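Long-range contacts in putative mandelate racemase (Zymomonas mobilis, PDB 2OX4), which binds magnesium and probably acts as a lyase, as a member of the mandelate racemase group of the enolase superfamily: residues C[6-11]-C[26-31]; C[210-215]-C[235-240]. All coordinates share one frame; numbering follows the deposited sequence.

Contact 1 of 2, residues C[6-11]-C[26-31]; sequences TKIEIF and VKVSTD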
ATOM      1  N   THR C   6      38.055 -14.154  32.203  1.00 11.46           N
ATOM      2  CA  THR C   6      39.498 -13.952  32.377  1.00 14.51           C
ATOM      3  C   THR C   6      40.315 -14.395  31.171  1.00 16.47           C
ATOM      4  O   THR C   6      41.454 -13.949  30.990  1.00 18.30           O
ATOM      5  CB  THR C   6      40.032 -14.720  33.606  1.00 16.57           C
ATOM      6  OG1 THR C   6      39.598 -16.087  33.535  1.00 16.23           O
ATOM      7  CG2 THR C   6      39.542 -14.079  34.897  1.00 22.35           C
ATOM      8  N   LYS C   7      39.753 -15.288  30.357  1.00 15.11           N
ATOM      9  CA  LYS C   7      40.468 -15.798  29.195  1.00 13.04           C
ATOM     10  C   LYS C   7      39.484 -16.188  28.100  1.00 11.85           C
ATOM     11  O   LYS C   7      38.376 -16.659  28.382  1.00 14.48           O
ATOM     12  CB  LYS C   7      41.316 -17.026  29.566  1.00 13.99           C
ATOM     13  CG  LYS C   7      42.358 -17.373  28.522  1.00 19.76           C
ATOM     14  CD  LYS C   7      42.811 -18.821  28.632  1.00 36.24           C
ATOM     15  CE  LYS C   7      43.687 -19.045  29.834  1.00 42.55           C
ATOM     16  NZ  LYS C   7      44.280 -20.409  29.832  1.00 57.38           N
ATOM     17  N   ILE C   8      39.899 -15.971  26.862  1.00 11.43           N
ATOM     18  CA  ILE C   8      39.112 -16.329  25.693  1.00 12.66           C
ATOM     19  C   ILE C   8      40.064 -17.016  24.724  1.00  9.30           C
ATOM     20  O   ILE C   8      41.111 -16.472  24.374  1.00 14.20           O
ATOM     21  CB  ILE C   8      38.457 -15.082  25.056  1.00  9.69           C
ATOM     22  CG1 ILE C   8      37.330 -14.560  25.956  1.00 15.69           C
ATOM     23  CG2 ILE C   8      37.909 -15.403  23.637  1.00 14.90           C
ATOM     24  CD1 ILE C   8      36.870 -13.160  25.613  1.00 14.44           C
ATOM     25  N   GLU C   9      39.698 -18.225  24.303  1.00 11.45           N
ATOM     26  CA  GLU C   9      40.524 -18.977  23.376  1.00 13.14           C
ATOM     27  C   GLU C   9      39.746 -19.291  22.123  1.00 11.74           C
ATOM     28  O   GLU C   9      38.604 -19.726  22.199  1.00 11.83           O
ATOM     29  CB  GLU C   9      40.987 -20.280  24.017  1.00 11.03           C
ATOM     30  CG  GLU C   9      41.823 -20.076  25.264  1.00 11.00           C
ATOM     31  CD  GLU C   9      41.998 -21.383  26.031  1.00 18.58           C
ATOM     32  OE1 GLU C   9      41.114 -21.728  26.841  1.00 19.32           O
ATOM     33  OE2 GLU C   9      43.007 -22.074  25.802  1.00 17.65           O
ATOM     34  N   ILE C  10      40.362 -19.075  20.964  1.00  7.96           N
ATOM     35  CA  ILE C  10      39.641 -19.248  19.700  1.00 10.46           C
ATOM     36  C   ILE C  10      40.365 -20.279  18.847  1.00 15.21           C
ATOM     37  O   ILE C  10      41.566 -20.164  18.625  1.00 12.88           O
ATOM     38  CB  ILE C  10      39.501 -17.903  18.925  1.00 11.65           C
ATOM     39  CG1 ILE C  10      38.763 -16.875  19.781  1.00 12.68           C
ATOM     40  CG2 ILE C  10      38.774 -18.108  17.589  1.00 12.68           C
ATOM     41  CD1 ILE C  10      39.321 -15.482  19.621  1.00 15.84           C
ATOM     42  N   PHE C  11      39.622 -21.277  18.376  1.00  8.73           N
ATOM     43  CA  PHE C  11      40.192 -22.393  17.622  1.00 10.15           C
ATOM     44  C   PHE C  11      39.622 -22.374  16.214  1.00 11.54           C
ATOM     45  O   PHE C  11      38.451 -22.688  16.017  1.00 13.18           O
ATOM     46  CB  PHE C  11      39.805 -23.728  18.280  1.00 10.35           C
ATOM     47  CG  PHE C  11      40.205 -23.839  19.725  1.00 15.82           C
ATOM     48  CD1 PHE C  11      39.374 -23.357  20.738  1.00 14.37           C
ATOM     49  CD2 PHE C  11      41.399 -24.455  20.079  1.00 17.03           C
ATOM     50  CE1 PHE C  11      39.737 -23.454  22.071  1.00 16.78           C
ATOM     51  CE2 PHE C  11      41.773 -24.559  21.411  1.00 16.04           C
ATOM     52  CZ  PHE C  11      40.944 -24.068  22.413  1.00 15.61           C
ATOM     53  N   VAL C  26      35.026 -21.242  20.191  1.00  9.08           N
ATOM     54  CA  VAL C  26      35.472 -20.297  21.208  1.00 11.51           C
ATOM     55  C   VAL C  26      35.275 -20.898  22.582  1.00 11.84           C
ATOM     56  O   VAL C  26      34.212 -21.459  22.881  1.00 13.75           O
ATOM     57  CB  VAL C  26      34.775 -18.889  21.094  1.00 12.09           C
ATOM     58  CG1 VAL C  26      33.282 -18.953  21.458  1.00 11.49           C
ATOM     59  CG2 VAL C  26      35.494 -17.861  21.973  1.00 12.69           C
ATOM     60  N   LYS C  27      36.316 -20.789  23.405  1.00 10.54           N
ATOM     61  CA  LYS C  27      36.254 -21.208  24.798  1.00  8.54           C
ATOM     62  C   LYS C  27      36.467 -20.007  25.716  1.00 10.83           C
ATOM     63  O   LYS C  27      37.505 -19.321  25.657  1.00 11.91           O
ATOM     64  CB  LYS C  27      37.285 -22.326  25.076  1.00 10.16           C
ATOM     65  CG  LYS C  27      37.311 -22.812  26.541  1.00 14.60           C
ATOM     66  CD  LYS C  27      38.356 -23.930  26.755  1.00 14.39           C
ATOM     67  CE  LYS C  27      38.495 -24.291  28.218  1.00 17.80           C
ATOM     68  NZ  LYS C  27      39.392 -25.480  28.377  1.00 19.46           N
ATOM     69  N   VAL C  28      35.456 -19.741  26.534  1.00  8.28           N
ATOM     70  CA  VAL C  28      35.442 -18.572  27.427  1.00  9.87           C
ATOM     71  C   VAL C  28      35.599 -19.033  28.867  1.00 13.47           C
ATOM     72  O   VAL C  28      34.718 -19.718  29.392  1.00 11.33           O
ATOM     73  CB  VAL C  28      34.105 -17.809  27.285  1.00 11.17           C
ATOM     74  CG1 VAL C  28      34.042 -16.599  28.241  1.00 11.97           C
ATOM     75  CG2 VAL C  28      33.893 -17.380  25.837  1.00 10.80           C
ATOM     76  N   SER C  29      36.712 -18.661  29.497  1.00 11.62           N
ATOM     77  CA  SER C  29      37.005 -19.080  30.882  1.00 15.29           C
ATOM     78  C   SER C  29      36.744 -17.959  31.876  1.00 16.68           C
ATOM     79  O   SER C  29      36.891 -16.778  31.543  1.00 14.35           O
ATOM     80  CB  SER C  29      38.458 -19.533  30.994  1.00 13.28           C
ATOM     81  OG  SER C  29      38.684 -20.644  30.155  1.00 13.60           O
ATOM     82  N   THR C  30      36.380 -18.330  33.102  1.00 13.16           N
ATOM     83  CA  THR C  30      36.061 -17.350  34.126  1.00 10.10           C
ATOM     84  C   THR C  30      37.051 -17.455  35.281  1.00 16.24           C
ATOM     85  O   THR C  30      37.788 -18.446  35.402  1.00 14.45           O
ATOM     86  CB  THR C  30      34.635 -17.524  34.703  1.00 15.14           C
ATOM     87  OG1 THR C  30      34.510 -18.811  35.323  1.00 18.07           O
ATOM     88  CG2 THR C  30      33.558 -17.344  33.630  1.00 12.65           C
ATOM     89  N   ASP C  31      37.055 -16.439  36.131  1.00 16.03           N
ATOM     90  CA  ASP C  31      37.897 -16.458  37.332  1.00 21.90           C
ATOM     91  C   ASP C  31      37.598 -17.623  38.289  1.00 27.76           C
ATOM     92  O   ASP C  31      38.494 -18.107  38.977  1.00 31.98           O
ATOM     93  CB  ASP C  31      37.856 -15.109  38.066  1.00 18.74           C
ATOM     94  CG  ASP C  31      36.434 -14.645  38.412  1.00 26.39           C
ATOM     95  OD1 ASP C  31      35.433 -15.266  37.983  1.00 21.90           O
ATOM     96  OD2 ASP C  31      36.331 -13.622  39.126  1.00 31.28           O
TER
HETATM   97  O   HOH W   1      39.466 -19.864  27.720  1.00 14.36           O
HETATM   98  O   HOH W   2      41.928 -23.333  28.745  1.00 29.00           O

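Contact 2 of 2, residues C[210-215]-C[235-240]; sequences VDIIVE and FNIFFY. With MG (magnesium ion), chain O.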
ATOM      1  N   VAL C 210       7.232 -40.786   4.552  1.00 16.41           N
ATOM      2  CA  VAL C 210       8.542 -40.213   4.820  1.00 15.59           C
ATOM      3  C   VAL C 210       8.575 -38.880   4.082  1.00 14.11           C
ATOM      4  O   VAL C 210       8.380 -38.831   2.876  1.00 14.35           O
ATOM      5  CB  VAL C 210       9.686 -41.151   4.329  1.00 16.50           C
ATOM      6  CG1 VAL C 210      11.040 -40.458   4.417  1.00 17.03           C
ATOM      7  CG2 VAL C 210       9.697 -42.472   5.131  1.00 13.22           C
ATOM      8  N   ASP C 211       8.779 -37.795   4.818  1.00 16.49           N
ATOM      9  CA  ASP C 211       8.740 -36.472   4.207  1.00 15.66           C
ATOM     10  C   ASP C 211      10.028 -36.137   3.463  1.00 13.34           C
ATOM     11  O   ASP C 211      11.113 -36.577   3.839  1.00 14.64           O
ATOM     12  CB  ASP C 211       8.401 -35.419   5.248  1.00 14.50           C
ATOM     13  CG  ASP C 211       6.949 -35.489   5.672  1.00 17.26           C
ATOM     14  OD1 ASP C 211       6.050 -35.457   4.792  1.00 18.89           O
ATOM     15  OD2 ASP C 211       6.709 -35.590   6.885  1.00 17.25           O
ATOM     16  N   ILE C 212       9.887 -35.361   2.386  1.00  9.89           N
ATOM     17  CA  ILE C 212      11.010 -34.976   1.552  1.00 10.98           C
ATOM     18  C   ILE C 212      11.068 -33.447   1.534  1.00 11.12           C
ATOM     19  O   ILE C 212      10.102 -32.796   1.139  1.00 11.79           O
ATOM     20  CB  ILE C 212      10.837 -35.486   0.094  1.00 12.73           C
ATOM     21  CG1 ILE C 212      10.679 -37.016   0.067  1.00 12.76           C
ATOM     22  CG2 ILE C 212      12.015 -35.026  -0.765  1.00 12.96           C
ATOM     23  CD1 ILE C 212      10.208 -37.575  -1.300  1.00 11.28           C
ATOM     24  N   ILE C 213      12.198 -32.912   1.969  1.00 12.20           N
ATOM     25  CA  ILE C 213      12.507 -31.489   1.875  1.00 10.95           C
ATOM     26  C   ILE C 213      13.468 -31.285   0.704  1.00 15.15           C
ATOM     27  O   ILE C 213      14.450 -32.013   0.564  1.00 13.37           O
ATOM     28  CB  ILE C 213      13.174 -31.011   3.185  1.00 12.96           C
ATOM     29  CG1 ILE C 213      12.224 -31.224   4.370  1.00 12.30           C
ATOM     30  CG2 ILE C 213      13.652 -29.546   3.054  1.00  9.69           C
ATOM     31  CD1 ILE C 213      12.943 -31.418   5.682  1.00 15.08           C
ATOM     32  N   VAL C 214      13.171 -30.307  -0.148  1.00 10.64           N
ATOM     33  CA  VAL C 214      14.047 -29.988  -1.266  1.00 10.91           C
ATOM     34  C   VAL C 214      14.865 -28.721  -0.984  1.00 13.45           C
ATOM     35  O   VAL C 214      14.304 -27.667  -0.679  1.00 12.25           O
ATOM     36  CB  VAL C 214      13.241 -29.889  -2.591  1.00 11.99           C
ATOM     37  CG1 VAL C 214      14.124 -29.340  -3.726  1.00  8.60           C
ATOM     38  CG2 VAL C 214      12.671 -31.289  -2.972  1.00 13.06           C
ATOM     39  N   GLU C 215      16.185 -28.847  -1.087  1.00 11.37           N
ATOM     40  CA  GLU C 215      17.152 -27.805  -0.741  1.00 12.74           C
ATOM     41  C   GLU C 215      17.772 -27.241  -2.025  1.00 15.11           C
ATOM     42  O   GLU C 215      18.423 -27.977  -2.771  1.00 10.34           O
ATOM     43  CB  GLU C 215      18.224 -28.448   0.162  1.00 15.44           C
ATOM     44  CG  GLU C 215      19.612 -27.823   0.187  1.00 13.60           C
ATOM     45  CD  GLU C 215      19.697 -26.622   1.102  1.00 25.80           C
ATOM     46  OE1 GLU C 215      20.205 -26.757   2.239  1.00 20.52           O
ATOM     47  OE2 GLU C 215      19.272 -25.525   0.687  1.00 16.46           O
ATOM     48  N   PHE C 235       4.739 -34.265  -5.886  1.00 13.71           N
ATOM     49  CA  PHE C 235       5.401 -35.249  -5.036  1.00 15.77           C
ATOM     50  C   PHE C 235       5.286 -34.975  -3.537  1.00 15.89           C
ATOM     51  O   PHE C 235       5.975 -35.627  -2.748  1.00 16.64           O
ATOM     52  CB  PHE C 235       6.870 -35.399  -5.429  1.00 14.32           C
ATOM     53  CG  PHE C 235       7.064 -35.859  -6.847  1.00 19.30           C
ATOM     54  CD1 PHE C 235       7.588 -34.997  -7.806  1.00 21.37           C
ATOM     55  CD2 PHE C 235       6.707 -37.153  -7.229  1.00 21.60           C
ATOM     56  CE1 PHE C 235       7.765 -35.413  -9.129  1.00 25.35           C
ATOM     57  CE2 PHE C 235       6.879 -37.582  -8.549  1.00 25.50           C
ATOM     58  CZ  PHE C 235       7.410 -36.713  -9.499  1.00 26.35           C
ATOM     59  N   ASN C 236       4.431 -34.022  -3.159  1.00 16.67           N
ATOM     60  CA  ASN C 236       4.210 -33.661  -1.749  1.00 18.09           C
ATOM     61  C   ASN C 236       5.505 -33.268  -1.022  1.00 19.24           C
ATOM     62  O   ASN C 236       5.999 -33.984  -0.147  1.00 20.53           O
ATOM     63  CB  ASN C 236       3.450 -34.776  -0.998  1.00 18.10           C
ATOM     64  CG  ASN C 236       3.102 -34.393   0.443  1.00 36.95           C
ATOM     65  OD1 ASN C 236       3.226 -35.211   1.362  1.00 33.61           O
ATOM     66  ND2 ASN C 236       2.665 -33.147   0.643  1.00 22.57           N
ATOM     67  N   ILE C 237       6.059 -32.127  -1.412  1.00 13.54           N
ATOM     68  CA  ILE C 237       7.311 -31.639  -0.842  1.00 11.42           C
ATOM     69  C   ILE C 237       7.000 -30.963   0.490  1.00 13.59           C
ATOM     70  O   ILE C 237       6.112 -30.124   0.567  1.00 10.46           O
ATOM     71  CB  ILE C 237       8.004 -30.656  -1.832  1.00 14.78           C
ATOM     72  CG1 ILE C 237       8.226 -31.339  -3.187  1.00 17.32           C
ATOM     73  CG2 ILE C 237       9.307 -30.085  -1.258  1.00 12.69           C
ATOM     74  CD1 ILE C 237       9.012 -32.641  -3.101  1.00 15.34           C
ATOM     75  N   PHE C 238       7.725 -31.351   1.540  1.00 10.59           N
ATOM     76  CA  PHE C 238       7.427 -30.922   2.901  1.00  8.96           C
ATOM     77  C   PHE C 238       7.693 -29.411   3.028  1.00 11.93           C
ATOM     78  O   PHE C 238       6.826 -28.648   3.448  1.00  8.99           O
ATOM     79  CB  PHE C 238       8.328 -31.696   3.875  1.00  9.73           C
ATOM     80  CG  PHE C 238       7.882 -31.634   5.301  1.00 10.33           C
ATOM     81  CD1 PHE C 238       6.625 -32.111   5.679  1.00 14.43           C
ATOM     82  CD2 PHE C 238       8.719 -31.110   6.274  1.00 14.21           C
ATOM     83  CE1 PHE C 238       6.215 -32.063   7.000  1.00 17.78           C
ATOM     84  CE2 PHE C 238       8.313 -31.046   7.615  1.00 16.02           C
ATOM     85  CZ  PHE C 238       7.065 -31.522   7.978  1.00 12.54           C
ATOM     86  N   PHE C 239       8.897 -29.002   2.652  1.00 11.99           N
ATOM     87  CA  PHE C 239       9.191 -27.599   2.390  1.00 12.08           C
ATOM     88  C   PHE C 239      10.364 -27.450   1.437  1.00 11.07           C
ATOM     89  O   PHE C 239      11.020 -28.436   1.098  1.00  8.73           O
ATOM     90  CB  PHE C 239       9.302 -26.738   3.677  1.00  5.47           C
ATOM     91  CG  PHE C 239      10.340 -27.187   4.689  1.00  7.47           C
ATOM     92  CD1 PHE C 239      11.699 -26.931   4.486  1.00  9.12           C
ATOM     93  CD2 PHE C 239       9.954 -27.789   5.883  1.00 11.44           C
ATOM     94  CE1 PHE C 239      12.658 -27.301   5.441  1.00 14.24           C
ATOM     95  CE2 PHE C 239      10.912 -28.170   6.840  1.00 13.65           C
ATOM     96  CZ  PHE C 239      12.265 -27.924   6.609  1.00 12.48           C
ATOM     97  N   TYR C 240      10.612 -26.215   1.010  1.00  8.95           N
ATOM     98  CA  TYR C 240      11.439 -25.910  -0.155  1.00  7.84           C
ATOM     99  C   TYR C 240      12.358 -24.796   0.314  1.00 13.39           C
ATOM    100  O   TYR C 240      11.889 -23.682   0.616  1.00 13.08           O
ATOM    101  CB  TYR C 240      10.495 -25.415  -1.264  1.00  6.97           C
ATOM    102  CG  TYR C 240      11.054 -25.249  -2.672  1.00  9.26           C
ATOM    103  CD1 TYR C 240      12.149 -25.985  -3.130  1.00 12.40           C
ATOM    104  CD2 TYR C 240      10.426 -24.367  -3.567  1.00  7.86           C
ATOM    105  CE1 TYR C 240      12.630 -25.818  -4.453  1.00 12.69           C
ATOM    106  CE2 TYR C 240      10.890 -24.193  -4.868  1.00 10.93           C
ATOM    107  CZ  TYR C 240      11.987 -24.920  -5.305  1.00 16.14           C
ATOM    108  OH  TYR C 240      12.423 -24.744  -6.593  1.00 12.28           O
TER
HETATM  109 MG    MG O 402      20.596 -25.148   3.743  1.00  8.25          MG
HETATM  110  O   HOH W   3       6.983 -34.759   2.139  1.00 13.40           O
HETATM  111  O   HOH W   4      20.676 -23.853   1.951  1.00 20.96           O
HETATM  112  O   HOH W   5      22.933 -25.352   3.462  1.00 27.07           O
HETATM  113  O   HOH W   6      21.016 -26.521   5.270  1.00 25.01           O

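Contact 1 of 2, residues C[6-11]-C[26-31]
Three donors converge on Ser29 O: Thr6 N at 2.9 Å, nearly straight (170°) and in the carbonyl plane, and two weak ones, Lys7 N and Thr6 OG1, each 3.4 Å from Ser29 O. Because Thr6 and Lys7 both face Ser29, this is a classic beta bulge, set in the antiparallel hairpin of the enolase-type N-terminal domain. Beyond it the ladder is regular: Ser29 N donates to Lys7 O, and Glu9 and Lys27 form a hydrogen-bonded pair through reciprocal backbone bonds.

Ile8, Ile10, Val26 and Val28 occupy one face, packed beneath helices 48-62 and 89-110. There Ile8 CG2 and Val26 CG2, each anti to its own backbone N, lie side by side at 3.8 Å.

The face bearing Lys7, Glu9, Lys27 and Ser29 is polar. Glu9 is buried yet well satisfied: its OE1 is hydrogen-bonded to two waters, each 2.6 Å from Glu9 OE1, while OE2 meets the hydroxyls of Tyr384 and Tyr389. Such a setting would probably favour the charged carboxylate. Lys27, its CG anti to the backbone N (chi1 179°) and its chain extended beyond, runs alongside Glu9, but Lys27 NZ stays 4.4 Å from Glu9 OE1, too far for a salt bridge; one of those waters links them, weakly on the lysine side, and Lys27 also makes a cation-pi contact with Tyr35. At the base of that lysine, Phe11 presents its ring edge, CE1 lying 4.0 Å from Lys27 CB.

Contact 2 of 2, residues C[210-215]-C[235-240]
Packing is close where Ile213 lies against Phe239, in a parallel beta-alpha-beta unit of the modified TIM barrel. Ile213 CG1 sits over the ring face, 4.0 Å from the Phe239 centroid and only 10° off its normal, a CH-pi contact, while Ile213 CG2 presses to 3.4 Å from Phe239 CE1. The ring takes this place through the crowded first torsion (chi1 58°), with CG between the backbone N and carbonyl carbon. A second close spot is the Asp211 carboxylate, stacked at 25° to the Phe238 ring with Asp211 CG 3.4 Å from Phe238 CD1; its OD2 pairs with Arg127.

Two backbone bonds join the segments on either side of Ile213: Phe238 N to Ile212 O at 2.8 Å, the donor above the carbonyl plane, and Val214 N to Phe239 O at 3.1 Å, nearly along the C=O axis. Val214 CG1 and Tyr240 CE1 add apolar contact.

Toward partly exposed Asn236 the join loosens. The chain turns a corner at Phe238, and a water links the segments, donating to Asp211 OD1 and Asn236 O and accepting from Ile212 N.

At the other end Glu215, bent at chi2, places OE1 2.2 Å from the magnesium ion, which Glu241 and Glu267 also bind. Strand 164-167 flanks 211-215 in the barrel, strand 263-265 flanks 237-241, and helix 222-232 packs on Val214, Ile237 and Tyr240.

The two contacts lie on opposite sides of the chain's centre, their own centres about 41 Å apart and nearest atoms about 23 Å apart, and do not touch. They use different strands, 5-13 and 24-30 against 211-215 and 237-241. Contact 1 is a partly buried antiparallel hairpin with a water-linked polar face; contact 2 is a buried parallel pair, its two strands joined through a helix. Backbone bonding carries much of contact 1, with five bonds of N-H to carbonyl, one weak, against two in contact 2, where aromatic rings do more of the work. Both hold a buried glutamate: in contact 1 it meets tyrosine hydroxyls and water, in contact 2 the metal.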